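Side-chain contacts in probable transcriptional regulator (Pseudomonas aeruginosa, PDB 2NNN), which probably binds DNA as a transcription factor of the MarR family, through a winged helix-turn-helix domain: residues A[53-58]-A[71-76]; A[79-84]-A[103-108]; A[85-88]-A[92-95]. One frame throughout, in Å; residues are numbered along the deposited sequence.

Interaction 1: residues A[53-58]-A[71-76]; sequences CPQNQL and GVVERL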
ATOM      1  N   CYS A  53     -11.811 -23.881   1.300  1.00 45.41           N
ATOM      2  CA  CYS A  53     -10.994 -23.251   2.323  1.00 44.79           C
ATOM      3  C   CYS A  53     -11.922 -22.368   3.127  1.00 44.18           C
ATOM      4  O   CYS A  53     -12.814 -21.744   2.559  1.00 44.24           O
ATOM      5  CB  CYS A  53      -9.922 -22.368   1.652  1.00 45.38           C
ATOM      6  SG  CYS A  53      -8.412 -22.095   2.620  1.00 45.98           S
ATOM      7  N   PRO A  54     -11.746 -22.326   4.459  1.00 43.58           N
ATOM      8  CA  PRO A  54     -12.514 -21.370   5.268  1.00 43.17           C
ATOM      9  C   PRO A  54     -12.187 -19.916   4.877  1.00 42.84           C
ATOM     10  O   PRO A  54     -11.032 -19.623   4.552  1.00 43.03           O
ATOM     11  CB  PRO A  54     -12.043 -21.656   6.697  1.00 43.16           C
ATOM     12  CG  PRO A  54     -11.354 -22.988   6.647  1.00 43.02           C
ATOM     13  CD  PRO A  54     -10.843 -23.165   5.271  1.00 43.46           C
ATOM     14  N   GLN A  55     -13.178 -19.025   4.913  1.00 42.34           N
ATOM     15  CA  GLN A  55     -13.000 -17.620   4.486  1.00 42.44           C
ATOM     16  C   GLN A  55     -11.892 -16.875   5.243  1.00 41.98           C
ATOM     17  O   GLN A  55     -11.093 -16.165   4.642  1.00 41.92           O
ATOM     18  CB  GLN A  55     -14.314 -16.844   4.605  1.00 42.50           C
ATOM     19  CG  GLN A  55     -14.320 -15.480   3.916  1.00 42.96           C
ATOM     20  CD  GLN A  55     -15.692 -14.823   3.962  1.00 43.36           C
ATOM     21  OE1 GLN A  55     -16.074 -14.221   4.962  1.00 45.30           O
ATOM     22  NE2 GLN A  55     -16.440 -14.947   2.877  1.00 44.94           N
ATOM     23  N   ASN A  56     -11.852 -17.055   6.555  1.00 41.35           N
ATOM     24  CA  ASN A  56     -10.866 -16.396   7.414  1.00 41.03           C
ATOM     25  C   ASN A  56      -9.459 -16.963   7.224  1.00 40.63           C
ATOM     26  O   ASN A  56      -8.453 -16.236   7.349  1.00 40.02           O
ATOM     27  CB  ASN A  56     -11.298 -16.494   8.880  1.00 40.62           C
ATOM     28  CG  ASN A  56     -12.460 -15.556   9.217  1.00 41.39           C
ATOM     29  OD1 ASN A  56     -13.026 -14.864   8.340  1.00 40.14           O
ATOM     30  ND2 ASN A  56     -12.812 -15.514  10.500  1.00 40.57           N
ATOM     31  N   GLN A  57      -9.401 -18.261   6.923  1.00 39.82           N
ATOM     32  CA  GLN A  57      -8.149 -18.901   6.553  1.00 39.66           C
ATOM     33  C   GLN A  57      -7.663 -18.399   5.202  1.00 38.82           C
ATOM     34  O   GLN A  57      -6.468 -18.184   5.019  1.00 39.53           O
ATOM     35  CB  GLN A  57      -8.313 -20.419   6.519  1.00 39.88           C
ATOM     36  CG  GLN A  57      -7.024 -21.161   6.202  1.00 41.20           C
ATOM     37  CD  GLN A  57      -7.063 -22.589   6.685  1.00 44.42           C
ATOM     38  OE1 GLN A  57      -6.965 -22.849   7.889  1.00 46.10           O
ATOM     39  NE2 GLN A  57      -7.201 -23.526   5.758  1.00 43.56           N
ATOM     40  N   LEU A  58      -8.586 -18.232   4.258  1.00 38.06           N
ATOM     41  CA  LEU A  58      -8.265 -17.642   2.972  1.00 37.80           C
ATOM     42  C   LEU A  58      -7.653 -16.246   3.214  1.00 37.86           C
ATOM     43  O   LEU A  58      -6.691 -15.855   2.567  1.00 37.21           O
ATOM     44  CB  LEU A  58      -9.510 -17.567   2.074  1.00 37.41           C
ATOM     45  CG  LEU A  58      -9.358 -16.827   0.726  1.00 37.86           C
ATOM     46  CD1 LEU A  58      -8.240 -17.398  -0.154  1.00 36.05           C
ATOM     47  CD2 LEU A  58     -10.666 -16.718  -0.070  1.00 37.28           C
ATOM     48  N   GLY A  71     -15.391  -9.037   2.381  1.00 43.09           N
ATOM     49  CA  GLY A  71     -15.945  -8.192   1.339  1.00 43.25           C
ATOM     50  C   GLY A  71     -15.340  -8.462  -0.028  1.00 43.53           C
ATOM     51  O   GLY A  71     -16.000  -8.260  -1.053  1.00 43.99           O
ATOM     52  N   VAL A  72     -14.085  -8.898  -0.056  1.00 43.21           N
ATOM     53  CA  VAL A  72     -13.493  -9.360  -1.297  1.00 43.05           C
ATOM     54  C   VAL A  72     -14.275 -10.580  -1.804  1.00 43.67           C
ATOM     55  O   VAL A  72     -14.656 -10.629  -2.980  1.00 43.75           O
ATOM     56  CB  VAL A  72     -11.984  -9.683  -1.136  1.00 42.94           C
ATOM     57  CG1 VAL A  72     -11.516 -10.677  -2.199  1.00 41.47           C
ATOM     58  CG2 VAL A  72     -11.168  -8.413  -1.170  1.00 41.45           C
ATOM     59  N   VAL A  73     -14.523 -11.549  -0.916  1.00 44.10           N
ATOM     60  CA  VAL A  73     -15.248 -12.768  -1.294  1.00 44.55           C
ATOM     61  C   VAL A  73     -16.689 -12.454  -1.717  1.00 45.21           C
ATOM     62  O   VAL A  73     -17.205 -13.050  -2.659  1.00 44.85           O
ATOM     63  CB  VAL A  73     -15.207 -13.849  -0.182  1.00 44.42           C
ATOM     64  CG1 VAL A  73     -16.195 -14.980  -0.474  1.00 43.95           C
ATOM     65  CG2 VAL A  73     -13.811 -14.421  -0.045  1.00 43.80           C
ATOM     66  N   GLU A  74     -17.319 -11.500  -1.039  1.00 46.22           N
ATOM     67  CA  GLU A  74     -18.669 -11.074  -1.412  1.00 47.92           C
ATOM     68  C   GLU A  74     -18.725 -10.397  -2.784  1.00 48.04           C
ATOM     69  O   GLU A  74     -19.622 -10.684  -3.572  1.00 48.34           O
ATOM     70  CB  GLU A  74     -19.303 -10.208  -0.319  1.00 47.59           C
ATOM     71  CG  GLU A  74     -19.797 -11.032   0.870  1.00 49.23           C
ATOM     72  CD  GLU A  74     -20.107 -10.202   2.116  1.00 50.22           C
ATOM     73  OE1 GLU A  74     -20.078  -8.949   2.036  1.00 52.97           O
ATOM     74  OE2 GLU A  74     -20.389 -10.809   3.185  1.00 53.89           O
ATOM     75  N   ARG A  75     -17.756  -9.528  -3.076  1.00 48.70           N
ATOM     76  CA  ARG A  75     -17.643  -8.911  -4.400  1.00 49.61           C
ATOM     77  C   ARG A  75     -17.286  -9.922  -5.490  1.00 49.12           C
ATOM     78  O   ARG A  75     -17.752  -9.815  -6.615  1.00 49.53           O
ATOM     79  CB  ARG A  75     -16.651  -7.750  -4.383  1.00 49.42           C
ATOM     80  CG  ARG A  75     -17.162  -6.536  -3.602  1.00 51.45           C
ATOM     81  CD  ARG A  75     -16.097  -5.458  -3.443  1.00 52.18           C
ATOM     82  NE  ARG A  75     -14.921  -5.942  -2.710  1.00 58.23           N
ATOM     83  CZ  ARG A  75     -13.769  -5.281  -2.610  1.00 59.87           C
ATOM     84  NH1 ARG A  75     -13.613  -4.097  -3.202  1.00 61.97           N
ATOM     85  NH2 ARG A  75     -12.764  -5.807  -1.929  1.00 60.55           N
ATOM     86  N   LEU A  76     -16.465 -10.908  -5.142  1.00 49.11           N
ATOM     87  CA  LEU A  76     -16.175 -12.040  -6.015  1.00 48.73           C
ATOM     88  C   LEU A  76     -17.437 -12.901  -6.231  1.00 49.27           C
ATOM     89  O   LEU A  76     -17.585 -13.557  -7.266  1.00 49.06           O
ATOM     90  CB  LEU A  76     -15.055 -12.874  -5.390  1.00 48.74           C
ATOM     91  CG  LEU A  76     -13.727 -13.168  -6.104  1.00 48.20           C
ATOM     92  CD1 LEU A  76     -13.179 -11.975  -6.862  1.00 46.94           C
ATOM     93  CD2 LEU A  76     -12.689 -13.682  -5.109  1.00 47.70           C
TER
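Gln55 and Leu58, one helical turn apart, both point their side chains at Val73, so a single valine of the 71-76 segment meets two residues of the 53-58 segment. The backbones stay well apart, the nearest CA atoms being those of Gln55 and Val73 at 7.9 Å, and the join is made wholly by side chains.

The apolar part is small, a single methyl-to-methyl contact. Leu58 meets the valine through one methyl branch, CD2, which lies 3.9 Å from CG2 of Val73. Val73 holds CG1 anti to its backbone N (chi1 168°), an arrangement that puts CG1 nearest the amide of Gln55 and CG2 nearest Leu58, with CG2 also bordering the Gln55 chain. Leu47 of helix 38-50 also packs on Leu58, and Ile82 and Val96 of the two strands pack on Val73.

Helix 55-61 and helix 66-78 are the two helices of the helix-turn-helix in a MarR-type winged-helix domain; the later one is, by family analogy, the probable DNA-recognition helix. Pro54 occupies the N-cap position of the first, and Leu58 N closes its opening turn by a hydrogen bond to Pro54 O.

The polar side chain in the contact touches without bonding. Gln55 runs out extended from CG (chi2 175°) and lays its amide nitrogen against the valine, with NE2 3.4 Å from Val73 CG1 and 3.5 Å from Val73 CB; no hydrogen bond crosses between the segments. The amide thus meets the branch point of the valine as well as one of its methyl groups. Gln55 also touches Ile69, one turn earlier on helix 66-78, and Arg84 of strand 82-87, which in turn packs on Val73.

Interaction 2: residues A[79-84]-A[103-108]; sequences RGLIQR and RAELEA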
ATOM      1  N   ARG A  79     -20.076 -11.390  -8.709  1.00 50.26           N
ATOM      2  CA  ARG A  79     -19.660 -11.663 -10.085  1.00 49.61           C
ATOM      3  C   ARG A  79     -19.827 -13.125 -10.504  1.00 48.46           C
ATOM      4  O   ARG A  79     -19.570 -13.468 -11.656  1.00 48.35           O
ATOM      5  CB  ARG A  79     -18.209 -11.218 -10.301  1.00 49.95           C
ATOM      6  CG  ARG A  79     -17.981  -9.761  -9.989  1.00 52.05           C
ATOM      7  CD  ARG A  79     -16.514  -9.442  -9.942  1.00 56.36           C
ATOM      8  NE  ARG A  79     -15.931  -9.458 -11.283  1.00 59.97           N
ATOM      9  CZ  ARG A  79     -15.605  -8.374 -11.983  1.00 60.16           C
ATOM     10  NH1 ARG A  79     -15.789  -7.159 -11.475  1.00 59.49           N
ATOM     11  NH2 ARG A  79     -15.078  -8.516 -13.194  1.00 60.43           N
ATOM     12  N   GLY A  80     -20.261 -13.976  -9.581  1.00 47.54           N
ATOM     13  CA  GLY A  80     -20.452 -15.405  -9.859  1.00 46.49           C
ATOM     14  C   GLY A  80     -19.174 -16.232  -9.825  1.00 45.93           C
ATOM     15  O   GLY A  80     -19.128 -17.331 -10.377  1.00 45.72           O
ATOM     16  N   LEU A  81     -18.139 -15.724  -9.159  1.00 45.26           N
ATOM     17  CA  LEU A  81     -16.819 -16.341  -9.261  1.00 44.57           C
ATOM     18  C   LEU A  81     -16.476 -17.312  -8.138  1.00 44.84           C
ATOM     19  O   LEU A  81     -15.463 -18.015  -8.214  1.00 44.64           O
ATOM     20  CB  LEU A  81     -15.728 -15.281  -9.418  1.00 43.98           C
ATOM     21  CG  LEU A  81     -15.865 -14.279 -10.573  1.00 42.77           C
ATOM     22  CD1 LEU A  81     -14.678 -13.339 -10.538  1.00 41.73           C
ATOM     23  CD2 LEU A  81     -15.999 -14.960 -11.940  1.00 38.83           C
ATOM     24  N   ILE A  82     -17.311 -17.359  -7.102  1.00 45.06           N
ATOM     25  CA  ILE A  82     -17.086 -18.286  -5.988  1.00 45.53           C
ATOM     26  C   ILE A  82     -18.313 -19.137  -5.690  1.00 46.08           C
ATOM     27  O   ILE A  82     -19.447 -18.775  -6.053  1.00 45.94           O
ATOM     28  CB  ILE A  82     -16.582 -17.572  -4.675  1.00 45.74           C
ATOM     29  CG1 ILE A  82     -17.557 -16.496  -4.188  1.00 45.79           C
ATOM     30  CG2 ILE A  82     -15.191 -16.977  -4.854  1.00 44.95           C
ATOM     31  CD1 ILE A  82     -18.374 -16.915  -2.993  1.00 46.60           C
ATOM     32  N   GLN A  83     -18.068 -20.280  -5.047  1.00 46.41           N
ATOM     33  CA  GLN A  83     -19.126 -21.108  -4.479  1.00 46.58           C
ATOM     34  C   GLN A  83     -18.834 -21.410  -3.000  1.00 46.79           C
ATOM     35  O   GLN A  83     -17.677 -21.604  -2.587  1.00 46.18           O
ATOM     36  CB  GLN A  83     -19.365 -22.387  -5.309  1.00 46.77           C
ATOM     37  CG  GLN A  83     -18.223 -23.411  -5.317  1.00 47.39           C
ATOM     38  CD  GLN A  83     -18.239 -24.402  -6.502  1.00 47.50           C
ATOM     39  OE1 GLN A  83     -17.359 -25.265  -6.590  1.00 48.69           O
ATOM     40  NE2 GLN A  83     -19.224 -24.275  -7.412  1.00 47.47           N
ATOM     41  N   ARG A  84     -19.899 -21.408  -2.208  1.00 46.94           N
ATOM     42  CA  ARG A  84     -19.809 -21.755  -0.802  1.00 46.97           C
ATOM     43  C   ARG A  84     -20.447 -23.122  -0.561  1.00 46.92           C
ATOM     44  O   ARG A  84     -21.345 -23.555  -1.296  1.00 46.71           O
ATOM     45  CB  ARG A  84     -20.462 -20.678   0.063  1.00 47.17           C
ATOM     46  CG  ARG A  84     -19.802 -19.295  -0.011  1.00 47.71           C
ATOM     47  CD  ARG A  84     -20.565 -18.330   0.866  1.00 48.61           C
ATOM     48  NE  ARG A  84     -19.974 -16.996   0.977  1.00 49.30           N
ATOM     49  CZ  ARG A  84     -20.286 -15.970   0.188  1.00 50.70           C
ATOM     50  NH1 ARG A  84     -21.156 -16.128  -0.802  1.00 51.31           N
ATOM     51  NH2 ARG A  84     -19.717 -14.785   0.379  1.00 52.13           N
ATOM     52  N   ARG A 103     -13.042 -20.189 -12.024  1.00 44.08           N
ATOM     53  CA  ARG A 103     -11.878 -20.912 -12.545  1.00 44.10           C
ATOM     54  C   ARG A 103     -11.494 -20.434 -13.965  1.00 43.36           C
ATOM     55  O   ARG A 103     -10.312 -20.311 -14.301  1.00 42.90           O
ATOM     56  CB  ARG A 103     -12.126 -22.424 -12.532  1.00 44.47           C
ATOM     57  CG  ARG A 103     -11.083 -23.249 -13.300  1.00 47.39           C
ATOM     58  CD  ARG A 103      -9.694 -23.164 -12.650  1.00 52.20           C
ATOM     59  NE  ARG A 103      -9.743 -23.693 -11.283  1.00 56.09           N
ATOM     60  CZ  ARG A 103      -8.705 -23.797 -10.452  1.00 56.74           C
ATOM     61  NH1 ARG A 103      -7.481 -23.412 -10.825  1.00 55.03           N
ATOM     62  NH2 ARG A 103      -8.907 -24.304  -9.237  1.00 57.06           N
ATOM     63  N   ALA A 104     -12.504 -20.177 -14.792  1.00 42.38           N
ATOM     64  CA  ALA A 104     -12.280 -19.716 -16.153  1.00 41.26           C
ATOM     65  C   ALA A 104     -11.687 -18.294 -16.144  1.00 40.55           C
ATOM     66  O   ALA A 104     -10.823 -17.968 -16.962  1.00 39.24           O
ATOM     67  CB  ALA A 104     -13.581 -19.779 -16.953  1.00 41.11           C
ATOM     68  N   GLU A 105     -12.150 -17.483 -15.185  1.00 39.99           N
ATOM     69  CA  GLU A 105     -11.666 -16.112 -14.947  1.00 39.26           C
ATOM     70  C   GLU A 105     -10.180 -16.097 -14.606  1.00 38.70           C
ATOM     71  O   GLU A 105      -9.418 -15.294 -15.138  1.00 38.45           O
ATOM     72  CB  GLU A 105     -12.429 -15.518 -13.777  1.00 39.39           C
ATOM     73  CG  GLU A 105     -12.063 -14.103 -13.420  1.00 40.60           C
ATOM     74  CD  GLU A 105     -12.953 -13.086 -14.100  1.00 42.68           C
ATOM     75  OE1 GLU A 105     -13.738 -13.460 -14.995  1.00 42.91           O
ATOM     76  OE2 GLU A 105     -12.867 -11.903 -13.733  1.00 44.65           O
ATOM     77  N   LEU A 106      -9.791 -16.989 -13.696  1.00 38.07           N
ATOM     78  CA  LEU A 106      -8.398 -17.185 -13.312  1.00 37.32           C
ATOM     79  C   LEU A 106      -7.526 -17.479 -14.530  1.00 37.18           C
ATOM     80  O   LEU A 106      -6.566 -16.759 -14.784  1.00 36.75           O
ATOM     81  CB  LEU A 106      -8.289 -18.306 -12.260  1.00 37.03           C
ATOM     82  CG  LEU A 106      -6.930 -18.648 -11.632  1.00 37.39           C
ATOM     83  CD1 LEU A 106      -6.244 -17.378 -11.080  1.00 35.97           C
ATOM     84  CD2 LEU A 106      -7.074 -19.728 -10.521  1.00 36.93           C
ATOM     85  N   GLU A 107      -7.875 -18.519 -15.294  1.00 37.11           N
ATOM     86  CA  GLU A 107      -7.130 -18.886 -16.514  1.00 37.33           C
ATOM     87  C   GLU A 107      -7.075 -17.766 -17.559  1.00 35.84           C
ATOM     88  O   GLU A 107      -6.054 -17.573 -18.215  1.00 36.03           O
ATOM     89  CB  GLU A 107      -7.689 -20.168 -17.149  1.00 37.72           C
ATOM     90  CG  GLU A 107      -7.913 -21.326 -16.158  1.00 42.33           C
ATOM     91  CD  GLU A 107      -6.702 -21.629 -15.272  1.00 48.65           C
ATOM     92  OE1 GLU A 107      -5.557 -21.722 -15.792  1.00 51.64           O
ATOM     93  OE2 GLU A 107      -6.903 -21.789 -14.046  1.00 51.08           O
ATOM     94  N   ALA A 108      -8.183 -17.043 -17.711  1.00 34.40           N
ATOM     95  CA  ALA A 108      -8.292 -15.949 -18.682  1.00 33.19           C
ATOM     96  C   ALA A 108      -7.477 -14.738 -18.228  1.00 32.97           C
ATOM     97  O   ALA A 108      -7.111 -13.902 -19.046  1.00 32.43           O
ATOM     98  CB  ALA A 108      -9.749 -15.564 -18.903  1.00 32.31           C
TER
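Leu81, which packs on Glu105, also gives the nearest CA pair of the two backbones, its CA lying 7.5 Å from CA of Arg103. On one side the chain leaves helix 66-78 through a Schellman motif, in which Gly80 adopts positive phi (80°), and then enters strand 82-87; on the other it is regular helix.

The contact itself rests on Glu105, whose side chain reaches back against Leu81 and crosses it at about a right angle. A bend at chi2 (93°) turns the carboxylate across the leucine's two methyl groups: Leu81 CD1 lies 3.9 Å from Glu105 OE2, and Leu81 CD2 is 4.1 Å from Glu105 OE1. Arg79 brings its NH2 to 4.1 Å from Glu105 OE2. At that distance the pair is beyond a salt bridge, a nearness of opposite charges, with the guanidinium and carboxylate planes 68° apart. Leu36 touches both Arg79 and Glu105, and Leu44 of helix 38-50 also packs on the glutamate.

Glu105 and Leu81 thus tie the helix that follows the wing to the turn that precedes it, an arrangement in keeping with the winged-helix fold of MarR-type regulators, where the hairpin leads into the long helix 100-121.

Interaction 3: residues A[85-88]-A[92-95]; sequences SADP and RRLL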
ATOM      1  N   SER A  85     -19.957 -23.809   0.464  1.00 46.72           N
ATOM      2  CA  SER A  85     -20.448 -25.132   0.810  1.00 46.38           C
ATOM      3  C   SER A  85     -19.973 -25.488   2.210  1.00 46.01           C
ATOM      4  O   SER A  85     -18.878 -25.099   2.604  1.00 45.88           O
ATOM      5  CB  SER A  85     -19.964 -26.182  -0.203  1.00 46.41           C
ATOM      6  OG  SER A  85     -18.564 -26.381  -0.106  1.00 46.69           O
ATOM      7  N   ALA A  86     -20.808 -26.227   2.938  1.00 45.52           N
ATOM      8  CA  ALA A  86     -20.563 -26.642   4.319  1.00 45.36           C
ATOM      9  C   ALA A  86     -19.219 -27.332   4.530  1.00 45.29           C
ATOM     10  O   ALA A  86     -18.815 -28.189   3.745  1.00 45.03           O
ATOM     11  CB  ALA A  86     -21.704 -27.562   4.801  1.00 45.37           C
ATOM     12  N   ASP A  87     -18.532 -26.944   5.598  1.00 45.36           N
ATOM     13  CA  ASP A  87     -17.339 -27.651   6.035  1.00 45.64           C
ATOM     14  C   ASP A  87     -17.788 -29.041   6.485  1.00 46.03           C
ATOM     15  O   ASP A  87     -18.652 -29.149   7.354  1.00 45.88           O
ATOM     16  CB  ASP A  87     -16.657 -26.877   7.170  1.00 45.46           C
ATOM     17  CG  ASP A  87     -15.333 -27.489   7.608  1.00 46.09           C
ATOM     18  OD1 ASP A  87     -15.018 -28.640   7.250  1.00 47.02           O
ATOM     19  OD2 ASP A  87     -14.592 -26.807   8.342  1.00 47.86           O
ATOM     20  N   PRO A  88     -17.244 -30.103   5.854  1.00 46.58           N
ATOM     21  CA  PRO A  88     -17.582 -31.495   6.191  1.00 47.04           C
ATOM     22  C   PRO A  88     -17.155 -31.957   7.596  1.00 47.72           C
ATOM     23  O   PRO A  88     -17.626 -32.993   8.070  1.00 47.85           O
ATOM     24  CB  PRO A  88     -16.827 -32.299   5.127  1.00 47.12           C
ATOM     25  CG  PRO A  88     -15.722 -31.390   4.666  1.00 46.84           C
ATOM     26  CD  PRO A  88     -16.301 -30.029   4.719  1.00 46.27           C
ATOM     27  N   ARG A  92     -21.183 -26.094  11.357  1.00 50.43           N
ATOM     28  CA  ARG A  92     -21.390 -24.672  11.612  1.00 51.37           C
ATOM     29  C   ARG A  92     -20.573 -23.842  10.623  1.00 51.24           C
ATOM     30  O   ARG A  92     -20.779 -22.633  10.499  1.00 51.40           O
ATOM     31  CB  ARG A  92     -20.984 -24.320  13.039  1.00 51.48           C
ATOM     32  CG  ARG A  92     -21.604 -23.032  13.566  1.00 53.14           C
ATOM     33  CD  ARG A  92     -21.213 -22.745  15.020  1.00 52.59           C
ATOM     34  NE  ARG A  92     -19.957 -22.006  15.075  1.00 56.36           N
ATOM     35  CZ  ARG A  92     -18.825 -22.448  15.618  1.00 57.36           C
ATOM     36  NH1 ARG A  92     -18.766 -23.647  16.195  1.00 57.77           N
ATOM     37  NH2 ARG A  92     -17.743 -21.679  15.584  1.00 57.21           N
ATOM     38  N   ARG A  93     -19.665 -24.498   9.902  1.00 51.16           N
ATOM     39  CA  ARG A  93     -18.673 -23.800   9.093  1.00 51.39           C
ATOM     40  C   ARG A  93     -18.909 -23.879   7.584  1.00 50.67           C
ATOM     41  O   ARG A  93     -19.420 -24.870   7.065  1.00 50.56           O
ATOM     42  CB  ARG A  93     -17.281 -24.321   9.446  1.00 51.97           C
ATOM     43  CG  ARG A  93     -16.132 -23.364   9.180  1.00 54.45           C
ATOM     44  CD  ARG A  93     -14.865 -23.855   9.879  1.00 58.82           C
ATOM     45  NE  ARG A  93     -13.712 -23.008   9.576  1.00 62.43           N
ATOM     46  CZ  ARG A  93     -12.610 -22.936  10.321  1.00 63.28           C
ATOM     47  NH1 ARG A  93     -12.497 -23.662  11.428  1.00 64.02           N
ATOM     48  NH2 ARG A  93     -11.622 -22.130   9.957  1.00 64.50           N
ATOM     49  N   LEU A  94     -18.526 -22.802   6.898  1.00 50.26           N
ATOM     50  CA  LEU A  94     -18.559 -22.707   5.441  1.00 49.25           C
ATOM     51  C   LEU A  94     -17.169 -22.802   4.834  1.00 48.49           C
ATOM     52  O   LEU A  94     -16.181 -22.375   5.431  1.00 48.33           O
ATOM     53  CB  LEU A  94     -19.211 -21.391   5.002  1.00 49.33           C
ATOM     54  CG  LEU A  94     -20.679 -21.370   4.579  1.00 49.29           C
ATOM     55  CD1 LEU A  94     -21.456 -22.478   5.252  1.00 50.25           C
ATOM     56  CD2 LEU A  94     -21.279 -20.013   4.907  1.00 48.97           C
ATOM     57  N   LEU A  95     -17.123 -23.362   3.632  1.00 47.59           N
ATOM     58  CA  LEU A  95     -15.921 -23.430   2.825  1.00 46.61           C
ATOM     59  C   LEU A  95     -16.166 -22.614   1.577  1.00 46.05           C
ATOM     60  O   LEU A  95     -17.242 -22.678   1.000  1.00 45.81           O
ATOM     61  CB  LEU A  95     -15.619 -24.883   2.438  1.00 46.67           C
ATOM     62  CG  LEU A  95     -14.640 -25.728   3.269  1.00 46.93           C
ATOM     63  CD1 LEU A  95     -14.667 -25.404   4.755  1.00 45.36           C
ATOM     64  CD2 LEU A  95     -14.874 -27.217   3.025  1.00 45.93           C
TER
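Ser85 and Leu95 form an antiparallel hydrogen-bonded pair in which each backbone N donates to the other's carbonyl oxygen. Ser85 N reaches Leu95 O at 3.0 Å, and Leu95 N reaches Ser85 O at 2.7 Å. The third bond runs from Asp87 N to Arg93 O, at 2.7 Å. Arg93 O also receives a CA-H...O contact from Ala86, so two groups converge on it.

The carboxylate of Asp87 is engaged by its own turn: OD1 accepts from Asp89 N. With CG anti to the backbone N (chi1 -175°), Asp87 lies side by side with Arg93, and its OD2 packs 3.3 Å from Arg93 CD. The same OD2 is 4.1 Å from Arg93 NE, with no N-H pointing at it, a nearness of charges only. Leu95 also touches the aspartate, its CD1 3.5 Å from Asp87 CB, while its CD2 touches Pro88 CD.

These residues form the outer part of the hairpin of strands 82-87 and 93-98, the wing of the domain, where the side chains of Arg93 and Leu95 meet Pro54 and Pro52, respectively, of the loop before helix 55-61.

Interaction 1 closes before the other two open; interaction 3 lies inside the loop closed by interaction 2. Interaction 1 joins the two helices of the helix-turn-helix, and the chain leaving helix 66-78 passes straight into interaction 2, where Leu81 N lies 2.9 Å from Leu76 O in a probable hydrogen bond; the two centres are about 13 Å apart. Arg84 links them again, its NH2 packing 3.6 Å from Val73 CG1. Interactions 2 and 3 have centres about 19 Å apart, both using strand 82-87. Interaction 3 also returns to interaction 1, with Pro54 CB 3.3 Å from Arg93 NH2, bringing the wing against the start of helix 55-61; by family analogy the wing and helix 66-78 probably face DNA.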